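Local coordinates for Rho guanine nucleotide exchange factor 12 (PDB 1TXD), which acts as a guanine nucleotide exchange factor for the GTPase RhoA and is represented by its DH and PH domains, at residues G58-S63 with K67-L72. The protein carries 1 engineered substitution. Residues are numbered along the deposited sequence; the frame is centred on the assembly and turned at random.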
loop_
_atom_site.group_PDB
_atom_site.type_symbol
_atom_site.label_atom_id
_atom_site.label_comp_id
_atom_site.label_asym_id
_atom_site.label_seq_id
_atom_site.Cartn_x
_atom_site.Cartn_y
_atom_site.Cartn_z
ATOM N N GLY A 58 -25.213 -7.662 -9.384
ATOM C CA GLY A 58 -25.641 -6.286 -9.149
ATOM C C GLY A 58 -25.754 -5.892 -7.697
ATOM O O GLY A 58 -26.444 -4.932 -7.403
ATOM N N ILE A 59 -25.055 -6.621 -6.823
ATOM C CA ILE A 59 -25.052 -6.422 -5.377
ATOM C C ILE A 59 -24.348 -5.129 -4.965
ATOM O O ILE A 59 -24.747 -4.519 -3.967
ATOM C CB ILE A 59 -24.224 -7.593 -4.650
ATOM C CG1 ILE A 59 -24.795 -8.968 -4.857
ATOM C CG2 ILE A 59 -24.007 -7.291 -3.172
ATOM C CD1 ILE A 59 -26.282 -9.023 -4.832
ATOM N N LEU A 60 -23.237 -4.815 -5.649
ATOM C CA LEU A 60 -22.479 -3.605 -5.415
ATOM C C LEU A 60 -22.819 -2.479 -6.378
ATOM O O LEU A 60 -23.242 -2.676 -7.502
ATOM C CB LEU A 60 -20.977 -3.858 -5.461
ATOM C CG LEU A 60 -20.477 -4.984 -4.512
ATOM C CD1 LEU A 60 -19.078 -5.283 -4.852
ATOM C CD2 LEU A 60 -20.661 -4.622 -3.082
ATOM N N SER A 61 -22.664 -1.276 -5.878
ATOM C CA SER A 61 -22.833 -0.044 -6.669
ATOM C C SER A 61 -21.602 0.190 -7.532
ATOM O O SER A 61 -20.553 -0.408 -7.255
ATOM C CB SER A 61 -23.042 1.110 -5.724
ATOM O OG SER A 61 -21.837 1.460 -5.098
ATOM N N PRO A 62 -21.677 1.111 -8.500
ATOM C CA PRO A 62 -20.504 1.466 -9.293
ATOM C C PRO A 62 -19.345 1.880 -8.384
ATOM O O PRO A 62 -18.253 1.412 -8.593
ATOM C CB PRO A 62 -21.003 2.618 -10.194
ATOM C CG PRO A 62 -22.446 2.278 -10.427
ATOM C CD PRO A 62 -22.878 1.798 -9.011
ATOM N N SER A 63 -19.604 2.605 -7.304
ATOM C CA SER A 63 -18.507 3.099 -6.463
ATOM C C SER A 63 -17.879 2.030 -5.537
ATOM O O SER A 63 -16.684 2.041 -5.246
ATOM C CB SER A 63 -19.039 4.246 -5.656
ATOM O OG SER A 63 -18.018 4.647 -4.793
ATOM N N LYS A 67 -14.188 0.760 -5.468
ATOM C CA LYS A 67 -13.406 0.798 -4.242
ATOM C C LYS A 67 -12.883 -0.639 -3.925
ATOM O O LYS A 67 -11.838 -0.757 -3.345
ATOM C CB LYS A 67 -14.239 1.311 -3.084
ATOM C CG LYS A 67 -14.233 2.826 -2.931
ATOM C CD LYS A 67 -12.893 3.294 -2.247
ATOM C CE LYS A 67 -12.840 4.760 -2.178
ATOM N NZ LYS A 67 -11.467 5.372 -1.836
ATOM N N ILE A 68 -13.565 -1.716 -4.372
ATOM C CA ILE A 68 -13.086 -3.080 -3.973
ATOM C C ILE A 68 -12.019 -3.647 -4.971
ATOM O O ILE A 68 -10.926 -4.024 -4.544
ATOM C CB ILE A 68 -14.247 -4.029 -3.750
ATOM C CG1 ILE A 68 -15.041 -3.548 -2.497
ATOM C CG2 ILE A 68 -13.737 -5.445 -3.554
ATOM C CD1 ILE A 68 -16.214 -4.367 -2.216
ATOM N N PHE A 69 -12.314 -3.512 -6.255
ATOM C CA PHE A 69 -11.574 -4.116 -7.369
ATOM C C PHE A 69 -10.774 -3.195 -8.260
ATOM O O PHE A 69 -9.948 -3.664 -9.059
ATOM C CB PHE A 69 -12.602 -4.840 -8.291
ATOM C CG PHE A 69 -13.326 -5.953 -7.614
ATOM C CD1 PHE A 69 -12.626 -7.119 -7.217
ATOM C CD2 PHE A 69 -14.719 -5.869 -7.383
ATOM C CE1 PHE A 69 -13.305 -8.167 -6.537
ATOM C CE2 PHE A 69 -15.417 -6.894 -6.703
ATOM C CZ PHE A 69 -14.726 -8.070 -6.314
ATOM N N SER A 70 -11.078 -1.895 -8.207
ATOM C CA SER A 70 -10.350 -0.852 -8.940
ATOM C C SER A 70 -9.995 -1.304 -10.321
ATOM O O SER A 70 -10.892 -1.628 -11.203
ATOM C CB SER A 70 -9.165 -0.343 -8.090
ATOM O OG SER A 70 -8.151 -1.373 -7.860
ATOM N N ASN A 71 -8.701 -1.346 -10.567
ATOM C CA ASN A 71 -8.160 -1.624 -11.906
ATOM C C ASN A 71 -7.695 -3.056 -12.043
ATOM O O ASN A 71 -6.797 -3.304 -12.784
ATOM C CB ASN A 71 -7.036 -0.670 -12.265
ATOM C CG ASN A 71 -5.800 -0.927 -11.469
ATOM O OD1 ASN A 71 -5.881 -1.487 -10.396
ATOM N ND2 ASN A 71 -4.635 -0.652 -12.048
ATOM N N LEU A 72 -8.365 -3.988 -11.359
ATOM C CA LEU A 72 -8.212 -5.420 -11.610
ATOM C C LEU A 72 -8.196 -5.800 -13.129
ATOM O O LEU A 72 -7.341 -6.563 -13.576
ATOM C CB LEU A 72 -9.354 -6.276 -10.970
ATOM C CG LEU A 72 -9.149 -7.782 -11.186
ATOM C CD1 LEU A 72 -7.791 -8.267 -10.589
ATOM C CD2 LEU A 72 -10.294 -8.547 -10.496
#
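Ser-63 and Lys-67 are joined by an i to i+4 helical bond within helix 62-69: the N-H of Lys-67 reaches the carbonyl O of Ser-63 at 2.8 Å, with an N-H...O angle of 147°. The donor is tilted 30° from the carbonyl plane. The same oxygen lies beside the root of the Lys-67 side chain, 3.3 Å from its CB, before the chain bends at chi2 and leads away to a cation-pi contact with Phe-130. This short helix belongs to the all-helical DH domain, following the long helix 20-57. Ahead of it, Leu-60 turns its CB toward residues 67-72. Its CD1 meets CD1 of Ile-68 at 4.0 Å, methyl against methyl, the two side chains crossing at about a right angle. In Ile-68, CG1 stands anti to the carbonyl carbon (chi1 -67°) and an extended chi2 carries CD1 out to Leu-60, while the other branch, CG2, sits 3.7 Å above the centre of the Phe-69 ring. Leu-60 CD1 also comes obliquely to that ring, 4.4 Å from CE2. Val-54 of helix 20-57 touches both Leu-60 and Phe-69, and Phe-145 of helix 143-154 touches both Leu-60 and Ile-68. Ser-61, immediately before the helix, is its N-cap, its side chain capping a backbone N at the helix start, and a type II' turn from Phe-69 to Leu-72, closed by Leu-72 N to Phe-69 O at 2.8 Å, leads into helix 72-90.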